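Local coordinates for putative glycosyltransferase (Mannosyltransferase) involved in glycosylating the PBCV-1 major capsid protein (PDB 2P72), which probably transfers a sugar from a nucleotide donor such as UDP-glucose in glycosylation of the viral major capsid protein, through a manganese-binding GT-A type domain, at residues N39-E44 and E68-T73; E43-L48 and H56-W61; S72-L77 and V127-L132. One frame throughout, in Å; residues are numbered along the deposited sequence.

In the fold
Contacts 1 and 2 lie at the surface and contact 3 is buried. Contacts 1 and 2 both join strand 39-43, or the loop after it, to helix 52-69: contact 1 at the end of the helix, contact 2 nearer its start. Contact 1 rests on an amide-ring stack of asparagine on phenylalanine, contact 2 on van der Waals packing of a proline over a guanidinium group; neither has a hydrogen bond between its segments. Contact 3 pairs strand 75-79 with strand 121-128 inside the main sheet. It adds backbone hydrogen bonds, a histidine-carboxylate bond and aromatic packing. Contacts 1 and 3 share S72 and T73 and touch through F70 and F76.

Contact 1: residues N39-E44 and E68-T73; sequences NFYYEE and EKFPST
The side chain of N39 lies flat over one face of the F70 ring. Its amide plane and the ring plane are only 12° apart. CB of N39 sits over the ring centre, 3.6 Å from the centroid, in a CH-pi contact. The amide carbon CG of N39 comes 3.4 Å from CD1 of F70. With CG beside the backbone N (chi1 -65°), the amide of N39 reaches over the CD1-CE1 side of the ring. The opposite face of F70 is met near its rim by CG of its own neighbour K69, so the ring is held between two side chains. Y41 approaches at the ring edge, with its CB 3.9 Å from CE2 of F70. At the far end of the tyrosine, OH gives a 2.7 Å hydrogen bond to OE1 of E43, on the syn side of the carboxylate but 34° out of its plane. F70 leaves the helix and starts a type I turn to T73. Its carbonyl O accepts from both N and OG1 of T73. T73 OG1 also bonds T9. Strand 39-43, helix 52-69 and strand 75-79 form a beta-alpha-beta crossover of the Rossmann-like GT-A sheet, and strand 8-13 lies between its two parallel strands. The contact packs the first strand against the end of the crossover helix, while helix 20-36 packs against F40.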
loop_
_atom_site.group_PDB
_atom_site.type_symbol
_atom_site.label_atom_id
_atom_site.label_comp_id
_atom_site.label_asym_id
_atom_site.label_seq_id
_atom_site.Cartn_x
_atom_site.Cartn_y
_atom_site.Cartn_z
ATOM N N ASN A 39 6.999 10.857 6.936
ATOM C CA ASN A 39 8.121 9.958 7.196
ATOM C C ASN A 39 8.179 8.936 6.064
ATOM O O ASN A 39 7.157 8.565 5.489
ATOM C CB ASN A 39 7.964 9.240 8.531
ATOM C CG ASN A 39 8.012 10.183 9.718
ATOM O OD1 ASN A 39 7.153 10.120 10.605
ATOM N ND2 ASN A 39 9.029 11.038 9.761
ATOM N N PHE A 40 9.378 8.485 5.743
ATOM C CA PHE A 40 9.557 7.544 4.661
ATOM C C PHE A 40 10.331 6.361 5.183
ATOM O O PHE A 40 11.437 6.528 5.690
ATOM C CB PHE A 40 10.298 8.221 3.504
ATOM C CG PHE A 40 10.612 7.300 2.358
ATOM C CD1 PHE A 40 9.593 6.727 1.610
ATOM C CD2 PHE A 40 11.940 6.995 2.043
ATOM C CE1 PHE A 40 9.875 5.866 0.551
ATOM C CE2 PHE A 40 12.236 6.133 0.985
ATOM C CZ PHE A 40 11.199 5.573 0.237
ATOM N N TYR A 41 9.734 5.174 5.124
ATOM C CA TYR A 41 10.469 3.957 5.489
ATOM C C TYR A 41 10.553 3.028 4.291
ATOM O O TYR A 41 9.561 2.724 3.667
ATOM C CB TYR A 41 9.862 3.231 6.713
ATOM C CG TYR A 41 10.650 2.009 7.126
ATOM C CD1 TYR A 41 11.720 2.119 7.998
ATOM C CD2 TYR A 41 10.368 0.747 6.589
ATOM C CE1 TYR A 41 12.468 1.012 8.370
ATOM C CE2 TYR A 41 11.125 -0.365 6.944
ATOM C CZ TYR A 41 12.179 -0.220 7.833
ATOM O OH TYR A 41 12.939 -1.299 8.215
ATOM N N TYR A 42 11.749 2.566 3.995
ATOM C CA TYR A 42 11.976 1.699 2.858
ATOM C C TYR A 42 12.767 0.461 3.234
ATOM O O TYR A 42 13.920 0.565 3.700
ATOM C CB TYR A 42 12.735 2.472 1.787
ATOM C CG TYR A 42 12.654 1.858 0.419
ATOM C CD1 TYR A 42 11.536 2.049 -0.387
ATOM C CD2 TYR A 42 13.697 1.085 -0.069
ATOM C CE1 TYR A 42 11.459 1.485 -1.667
ATOM C CE2 TYR A 42 13.643 0.523 -1.342
ATOM C CZ TYR A 42 12.523 0.720 -2.129
ATOM O OH TYR A 42 12.492 0.164 -3.384
ATOM N N GLU A 43 12.156 -0.706 3.051
ATOM C CA GLU A 43 12.865 -1.955 3.299
ATOM C C GLU A 43 13.751 -2.301 2.089
ATOM O O GLU A 43 13.282 -2.811 1.062
ATOM C CB GLU A 43 11.899 -3.088 3.665
ATOM C CG GLU A 43 12.564 -4.289 4.345
ATOM C CD GLU A 43 12.988 -4.011 5.790
ATOM O OE1 GLU A 43 12.244 -3.348 6.531
ATOM O OE2 GLU A 43 14.078 -4.455 6.185
ATOM N N GLU A 44 15.024 -1.951 2.210
ATOM C CA GLU A 44 16.039 -2.260 1.201
ATOM C C GLU A 44 16.618 -3.647 1.468
ATOM O O GLU A 44 17.439 -4.153 0.690
ATOM C CB GLU A 44 17.175 -1.235 1.265
ATOM C CG GLU A 44 16.928 0.043 0.479
ATOM C CD GLU A 44 17.886 1.163 0.872
ATOM O OE1 GLU A 44 19.103 0.885 1.032
ATOM O OE2 GLU A 44 17.414 2.318 1.025
ATOM N N GLU A 68 8.610 0.729 14.353
ATOM C CA GLU A 68 9.729 0.755 15.306
ATOM C C GLU A 68 10.543 2.014 15.078
ATOM O O GLU A 68 10.970 2.651 16.025
ATOM C CB GLU A 68 10.626 -0.475 15.155
ATOM C CG GLU A 68 9.987 -1.743 15.692
ATOM C CD GLU A 68 10.974 -2.901 15.899
ATOM O OE1 GLU A 68 12.190 -2.770 15.558
ATOM O OE2 GLU A 68 10.513 -3.955 16.414
ATOM N N LYS A 69 10.727 2.367 13.808
ATOM C CA LYS A 69 11.513 3.531 13.408
ATOM C C LYS A 69 10.756 4.839 13.622
ATOM O O LYS A 69 11.370 5.844 13.995
ATOM C CB LYS A 69 11.930 3.397 11.948
ATOM C CG LYS A 69 12.915 4.451 11.447
ATOM C CD LYS A 69 14.247 4.401 12.228
ATOM C CE LYS A 69 15.162 5.544 11.821
ATOM N NZ LYS A 69 15.235 5.730 10.334
ATOM N N PHE A 70 9.434 4.816 13.400
ATOM C CA PHE A 70 8.595 6.008 13.514
ATOM C C PHE A 70 7.386 5.797 14.429
ATOM O O PHE A 70 6.229 5.745 13.948
ATOM C CB PHE A 70 8.117 6.454 12.126
ATOM C CG PHE A 70 9.227 6.776 11.175
ATOM C CD1 PHE A 70 9.986 7.945 11.330
ATOM C CD2 PHE A 70 9.500 5.924 10.105
ATOM C CE1 PHE A 70 11.011 8.259 10.430
ATOM C CE2 PHE A 70 10.519 6.220 9.191
ATOM C CZ PHE A 70 11.286 7.388 9.357
ATOM N N PRO A 71 7.630 5.675 15.755
ATOM C CA PRO A 71 6.553 5.358 16.696
ATOM C C PRO A 71 5.496 6.444 16.919
ATOM O O PRO A 71 4.476 6.171 17.542
ATOM C CB PRO A 71 7.301 5.056 17.992
ATOM C CG PRO A 71 8.555 5.816 17.873
ATOM C CD PRO A 71 8.935 5.786 16.440
ATOM N N SER A 72 5.734 7.648 16.404
ATOM C CA SER A 72 4.815 8.757 16.572
ATOM C C SER A 72 3.788 8.791 15.418
ATOM O O SER A 72 2.902 9.649 15.373
ATOM C CB SER A 72 5.620 10.061 16.661
ATOM O OG SER A 72 4.786 11.215 16.641
ATOM N N THR A 73 3.896 7.832 14.504
ATOM C CA THR A 73 2.987 7.727 13.362
ATOM C C THR A 73 1.528 7.562 13.779
ATOM O O THR A 73 1.220 6.785 14.670
ATOM C CB THR A 73 3.389 6.551 12.468
ATOM O OG1 THR A 73 4.766 6.688 12.126
ATOM C CG2 THR A 73 2.561 6.508 11.179
#

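Contact 2: residues E43-L48 and H56-W61; sequences EESEPL and HFRRSW
P47 packs against one face of the R58 guanidinium, and this is the tight part of the contact. CA of P47 is 3.3 Å from NH2 of R58. The proline CB lies equally near NE of R58, at 3.3 Å. The arginine chain is extended from CG to NE and starts anti to the backbone N (chi1 -159°), which carries its flat end from the helix out to the loop. The opposite face of the guanidinium is met near its rim by CZ3 of W61, 3.5 Å above the plane. E43 adds a second close point. Its CD lies 3.5 Å from CZ3 of W61, at the edge of the indole, and its CG lies 3.6 Å from NH1 of R58. The carboxylate of E43 takes its hydrogen bond from Y41, while its OE2 stays 4.6 Å from NH2 of R58, too far for a salt bridge but near enough that the opposite charges probably attract. This is the loop between strand 39-43 and helix 52-69 of a GT-A type nucleotide-binding fold, folded back on the helix it leads into. R59, the next helix residue, makes no contact with the loop and belongs to the UDP-glucose site; E46 touches F15, another residue of that site. The loop is looser around S45 and E46. OG of S45 lies in the guanidinium plane at its edge, 4.0 Å from NH2 of R58. The carbonyl O of E46 approaches the same nitrogen at a poor angle, and E46 and L48 are exposed.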
loop_
_atom_site.group_PDB
_atom_site.type_symbol
_atom_site.label_atom_id
_atom_site.label_comp_id
_atom_site.label_asym_id
_atom_site.label_seq_id
_atom_site.Cartn_x
_atom_site.Cartn_y
_atom_site.Cartn_z
ATOM N N GLU A 43 12.156 -0.706 3.051
ATOM C CA GLU A 43 12.865 -1.955 3.299
ATOM C C GLU A 43 13.751 -2.301 2.089
ATOM O O GLU A 43 13.282 -2.811 1.062
ATOM C CB GLU A 43 11.899 -3.088 3.665
ATOM C CG GLU A 43 12.564 -4.289 4.345
ATOM C CD GLU A 43 12.988 -4.011 5.790
ATOM O OE1 GLU A 43 12.244 -3.348 6.531
ATOM O OE2 GLU A 43 14.078 -4.455 6.185
ATOM N N GLU A 44 15.024 -1.951 2.210
ATOM C CA GLU A 44 16.039 -2.260 1.201
ATOM C C GLU A 44 16.618 -3.647 1.468
ATOM O O GLU A 44 17.439 -4.153 0.690
ATOM C CB GLU A 44 17.175 -1.235 1.265
ATOM C CG GLU A 44 16.928 0.043 0.479
ATOM C CD GLU A 44 17.886 1.163 0.872
ATOM O OE1 GLU A 44 19.103 0.885 1.032
ATOM O OE2 GLU A 44 17.414 2.318 1.025
ATOM N N SER A 45 16.178 -4.247 2.573
ATOM C CA SER A 45 16.703 -5.517 3.067
ATOM C C SER A 45 16.354 -6.736 2.187
ATOM O O SER A 45 15.475 -6.670 1.321
ATOM C CB SER A 45 16.214 -5.746 4.491
ATOM O OG SER A 45 16.694 -6.972 4.990
ATOM N N GLU A 46 17.060 -7.847 2.424
ATOM C CA GLU A 46 16.749 -9.103 1.743
ATOM C C GLU A 46 15.849 -10.010 2.600
ATOM O O GLU A 46 16.152 -10.251 3.777
ATOM C CB GLU A 46 18.030 -9.841 1.354
ATOM C CG GLU A 46 17.818 -10.783 0.190
ATOM C CD GLU A 46 18.961 -11.739 -0.020
ATOM O OE1 GLU A 46 20.013 -11.593 0.643
ATOM O OE2 GLU A 46 18.795 -12.653 -0.846
ATOM N N PRO A 47 14.757 -10.538 2.004
ATOM C CA PRO A 47 13.805 -11.355 2.763
ATOM C C PRO A 47 14.344 -12.737 3.113
ATOM O O PRO A 47 14.899 -13.432 2.249
ATOM C CB PRO A 47 12.598 -11.489 1.821
ATOM C CG PRO A 47 12.887 -10.598 0.638
ATOM C CD PRO A 47 14.369 -10.423 0.589
ATOM N N LEU A 48 14.173 -13.117 4.381
ATOM C CA LEU A 48 14.499 -14.461 4.866
ATOM C C LEU A 48 13.614 -15.528 4.212
ATOM O O LEU A 48 14.084 -16.611 3.853
ATOM C CB LEU A 48 14.324 -14.526 6.386
ATOM C CG LEU A 48 15.160 -13.624 7.304
ATOM C CD1 LEU A 48 14.769 -13.844 8.770
ATOM C CD2 LEU A 48 16.649 -13.886 7.093
ATOM N N HIS A 56 4.493 -11.711 -0.711
ATOM C CA HIS A 56 3.296 -10.904 -0.674
ATOM C C HIS A 56 2.907 -10.483 0.742
ATOM O O HIS A 56 2.410 -9.372 0.944
ATOM C CB HIS A 56 2.103 -11.585 -1.340
ATOM C CG HIS A 56 0.914 -10.676 -1.444
ATOM N ND1 HIS A 56 0.107 -10.379 -0.364
ATOM C CD2 HIS A 56 0.450 -9.930 -2.474
ATOM C CE1 HIS A 56 -0.830 -9.524 -0.738
ATOM N NE2 HIS A 56 -0.636 -9.229 -2.014
ATOM N N PHE A 57 3.118 -11.378 1.711
ATOM C CA PHE A 57 2.791 -11.079 3.111
ATOM C C PHE A 57 3.814 -10.113 3.732
ATOM O O PHE A 57 3.543 -9.496 4.752
ATOM C CB PHE A 57 2.742 -12.388 3.938
ATOM C CG PHE A 57 1.379 -13.020 3.992
ATOM C CD1 PHE A 57 0.452 -12.635 4.966
ATOM C CD2 PHE A 57 1.025 -14.011 3.091
ATOM C CE1 PHE A 57 -0.806 -13.226 5.016
ATOM C CE2 PHE A 57 -0.212 -14.599 3.131
ATOM C CZ PHE A 57 -1.146 -14.202 4.088
ATOM N N ARG A 58 4.976 -9.966 3.097
ATOM C CA ARG A 58 6.081 -9.236 3.727
ATOM C C ARG A 58 5.732 -7.807 4.103
ATOM O O ARG A 58 6.269 -7.283 5.059
ATOM C CB ARG A 58 7.380 -9.309 2.924
ATOM C CG ARG A 58 8.642 -9.028 3.760
ATOM C CD ARG A 58 9.928 -9.259 2.965
ATOM N NE ARG A 58 11.095 -9.360 3.858
ATOM C CZ ARG A 58 12.168 -8.569 3.816
ATOM N NH1 ARG A 58 12.271 -7.611 2.902
ATOM N NH2 ARG A 58 13.152 -8.750 4.693
ATOM N N ARG A 59 4.797 -7.202 3.386
ATOM C CA ARG A 59 4.336 -5.869 3.731
ATOM C C ARG A 59 3.856 -5.759 5.177
ATOM O O ARG A 59 3.880 -4.670 5.744
ATOM C CB ARG A 59 3.242 -5.394 2.763
ATOM C CG ARG A 59 1.888 -6.080 2.883
ATOM C CD ARG A 59 1.024 -5.752 1.666
ATOM N NE ARG A 59 1.591 -6.407 0.496
ATOM C CZ ARG A 59 1.184 -6.216 -0.755
ATOM N NH1 ARG A 59 0.183 -5.394 -1.022
ATOM N NH2 ARG A 59 1.783 -6.876 -1.737
ATOM N N SER A 60 3.406 -6.877 5.754
ATOM C CA SER A 60 2.828 -6.866 7.102
ATOM C C SER A 60 3.930 -6.998 8.151
ATOM O O SER A 60 3.725 -6.664 9.316
ATOM C CB SER A 60 1.743 -7.942 7.264
ATOM O OG SER A 60 0.520 -7.581 6.580
ATOM N N TRP A 61 5.087 -7.464 7.710
ATOM C CA TRP A 61 6.307 -7.487 8.520
ATOM C C TRP A 61 7.024 -6.131 8.429
ATOM O O TRP A 61 7.435 -5.580 9.447
ATOM C CB TRP A 61 7.208 -8.616 8.054
ATOM C CG TRP A 61 8.520 -8.654 8.749
ATOM C CD1 TRP A 61 8.790 -9.247 9.939
ATOM C CD2 TRP A 61 9.725 -8.052 8.310
ATOM N NE1 TRP A 61 10.115 -9.071 10.271
ATOM C CE2 TRP A 61 10.712 -8.334 9.282
ATOM C CE3 TRP A 61 10.075 -7.298 7.189
ATOM C CZ2 TRP A 61 12.027 -7.886 9.169
ATOM C CZ3 TRP A 61 11.393 -6.869 7.066
ATOM C CH2 TRP A 61 12.347 -7.154 8.057
#

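Contact 3: residues S72-L77 and V127-L132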
loop_
_atom_site.group_PDB
_atom_site.type_symbol
_atom_site.label_atom_id
_atom_site.label_comp_id
_atom_site.label_asym_id
_atom_site.label_seq_id
_atom_site.Cartn_x
_atom_site.Cartn_y
_atom_site.Cartn_z
ATOM N N SER A 72 5.734 7.648 16.404
ATOM C CA SER A 72 4.815 8.757 16.572
ATOM C C SER A 72 3.788 8.791 15.418
ATOM O O SER A 72 2.902 9.649 15.373
ATOM C CB SER A 72 5.620 10.061 16.661
ATOM O OG SER A 72 4.786 11.215 16.641
ATOM N N THR A 73 3.896 7.832 14.504
ATOM C CA THR A 73 2.987 7.727 13.362
ATOM C C THR A 73 1.528 7.562 13.779
ATOM O O THR A 73 1.220 6.785 14.670
ATOM C CB THR A 73 3.389 6.551 12.468
ATOM O OG1 THR A 73 4.766 6.688 12.126
ATOM C CG2 THR A 73 2.561 6.508 11.179
ATOM N N GLU A 74 0.640 8.307 13.125
ATOM C CA GLU A 74 -0.798 8.086 13.216
ATOM C C GLU A 74 -1.276 7.163 12.083
ATOM O O GLU A 74 -2.034 6.214 12.314
ATOM C CB GLU A 74 -1.535 9.411 13.102
ATOM C CG GLU A 74 -3.056 9.302 13.257
ATOM C CD GLU A 74 -3.492 9.253 14.720
ATOM O OE1 GLU A 74 -2.608 9.317 15.615
ATOM O OE2 GLU A 74 -4.723 9.165 14.971
ATOM N N TRP A 75 -0.840 7.443 10.862
ATOM C CA TRP A 75 -1.258 6.642 9.717
ATOM C C TRP A 75 -0.070 6.091 8.972
ATOM O O TRP A 75 0.795 6.870 8.557
ATOM C CB TRP A 75 -2.085 7.498 8.742
ATOM C CG TRP A 75 -3.499 7.691 9.205
ATOM C CD1 TRP A 75 -4.030 8.803 9.793
ATOM C CD2 TRP A 75 -4.567 6.749 9.086
ATOM N NE1 TRP A 75 -5.376 8.608 10.070
ATOM C CE2 TRP A 75 -5.725 7.352 9.646
ATOM C CE3 TRP A 75 -4.654 5.440 8.580
ATOM C CZ2 TRP A 75 -6.953 6.698 9.712
ATOM C CZ3 TRP A 75 -5.888 4.792 8.628
ATOM C CH2 TRP A 75 -7.021 5.428 9.206
ATOM N N PHE A 76 -0.048 4.769 8.769
ATOM C CA PHE A 76 0.978 4.106 7.963
ATOM C C PHE A 76 0.394 3.897 6.577
ATOM O O PHE A 76 -0.777 3.503 6.461
ATOM C CB PHE A 76 1.373 2.740 8.566
ATOM C CG PHE A 76 2.076 2.828 9.924
ATOM C CD1 PHE A 76 3.465 2.889 10.004
ATOM C CD2 PHE A 76 1.334 2.839 11.112
ATOM C CE1 PHE A 76 4.113 2.966 11.246
ATOM C CE2 PHE A 76 1.970 2.913 12.359
ATOM C CZ PHE A 76 3.366 2.972 12.423
ATOM N N LEU A 77 1.152 4.222 5.529
ATOM C CA LEU A 77 0.677 4.022 4.168
ATOM C C LEU A 77 1.629 3.084 3.432
ATOM O O LEU A 77 2.772 3.465 3.104
ATOM C CB LEU A 77 0.530 5.361 3.416
ATOM C CG LEU A 77 0.217 5.360 1.900
ATOM C CD1 LEU A 77 -1.026 4.547 1.537
ATOM C CD2 LEU A 77 0.059 6.800 1.370
ATOM N N VAL A 127 -3.121 2.114 6.994
ATOM C CA VAL A 127 -3.265 1.374 8.244
ATOM C C VAL A 127 -3.073 2.352 9.434
ATOM O O VAL A 127 -2.017 2.970 9.569
ATOM C CB VAL A 127 -2.168 0.264 8.382
ATOM C CG1 VAL A 127 -2.347 -0.533 9.696
ATOM C CG2 VAL A 127 -2.117 -0.655 7.147
ATOM N N HIS A 128 -4.084 2.486 10.284
ATOM C CA HIS A 128 -3.970 3.318 11.477
ATOM C C HIS A 128 -2.996 2.668 12.449
ATOM O O HIS A 128 -2.839 1.459 12.443
ATOM C CB HIS A 128 -5.328 3.487 12.136
ATOM C CG HIS A 128 -5.359 4.580 13.157
ATOM N ND1 HIS A 128 -5.091 4.357 14.491
ATOM C CD2 HIS A 128 -5.608 5.907 13.041
ATOM C CE1 HIS A 128 -5.177 5.499 15.154
ATOM N NE2 HIS A 128 -5.492 6.454 14.297
ATOM N N LYS A 129 -2.333 3.469 13.278
ATOM C CA LYS A 129 -1.388 2.935 14.255
ATOM C C LYS A 129 -2.067 1.914 15.178
ATOM O O LYS A 129 -1.408 0.977 15.645
ATOM C CB LYS A 129 -0.750 4.060 15.104
ATOM C CG LYS A 129 -1.751 4.974 15.810
ATOM C CD LYS A 129 -1.060 5.800 16.910
ATOM C CE LYS A 129 -2.060 6.708 17.607
ATOM N NZ LYS A 129 -2.504 6.151 18.932
ATOM N N ASP A 130 -3.374 2.084 15.419
ATOM C CA ASP A 130 -4.113 1.177 16.305
ATOM C C ASP A 130 -4.370 -0.197 15.680
ATOM O O ASP A 130 -4.842 -1.124 16.350
ATOM C CB ASP A 130 -5.421 1.800 16.733
ATOM C CG ASP A 130 -5.228 2.891 17.802
ATOM O OD1 ASP A 130 -4.126 3.018 18.373
ATOM O OD2 ASP A 130 -6.203 3.594 18.068
ATOM N N ALA A 131 -4.071 -0.315 14.394
ATOM C CA ALA A 131 -4.129 -1.602 13.739
ATOM C C ALA A 131 -2.766 -2.287 13.610
ATOM O O ALA A 131 -2.650 -3.281 12.895
ATOM C CB ALA A 131 -4.817 -1.465 12.369
ATOM N N LEU A 132 -1.732 -1.802 14.297
ATOM C CA LEU A 132 -0.427 -2.465 14.174
ATOM C C LEU A 132 -0.453 -3.920 14.659
ATOM O O LEU A 132 0.163 -4.787 14.046
ATOM C CB LEU A 132 0.689 -1.699 14.912
ATOM C CG LEU A 132 1.178 -0.445 14.172
ATOM C CD1 LEU A 132 1.950 0.486 15.136
ATOM C CD2 LEU A 132 2.001 -0.753 12.879
#
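The backbone N of V127 gives a 2.8 Å hydrogen bond to O of F76, nearly straight at 175° and in the carbonyl plane. N of F76 returns a bond of 2.8 Å to O of V127, so the two residues form a hydrogen-bonded antiparallel pair. The next pair, W75 with H128, is non-hydrogen-bonded. Beyond the paired strands, N of K129 gives a further bond to O of E74. The carboxylate oxygen OE2 of E74 accepts from NE2 of H128 at 2.9 Å, and the imidazole N-H meets it from above the carboxylate plane. The chain of E74 bends at chi2 (82°), which brings its end back to the histidine. On the other side of the imidazole, ND1 of H128 accepts from the backbone N of D130, so both ring nitrogens are bonded and the ring is fixed in rotation. This ring turns its edge to the face of W75 in a T-shaped pair, the planes at 89° and the centroids 5.0 Å apart. CB of H128 also lies over the six-membered ring of W75. K129 runs its aliphatic chain past the loop, with CD 3.3 Å from O of T73. On the face of the sheet that carries F76, CD2 of L132 lies over the F76 ring, 4.1 Å from its centroid. The opposite face of that ring holds CG2 of T73. Strand 75-79 leads directly to D80 and D82, the manganese-binding DxD pair of the GT-A fold. Helix 52-69 covers F76, V127 and L132, and helix 132-140 starts at L132. On the other face, W75 packs on I8 and F126 of the neighbouring strands.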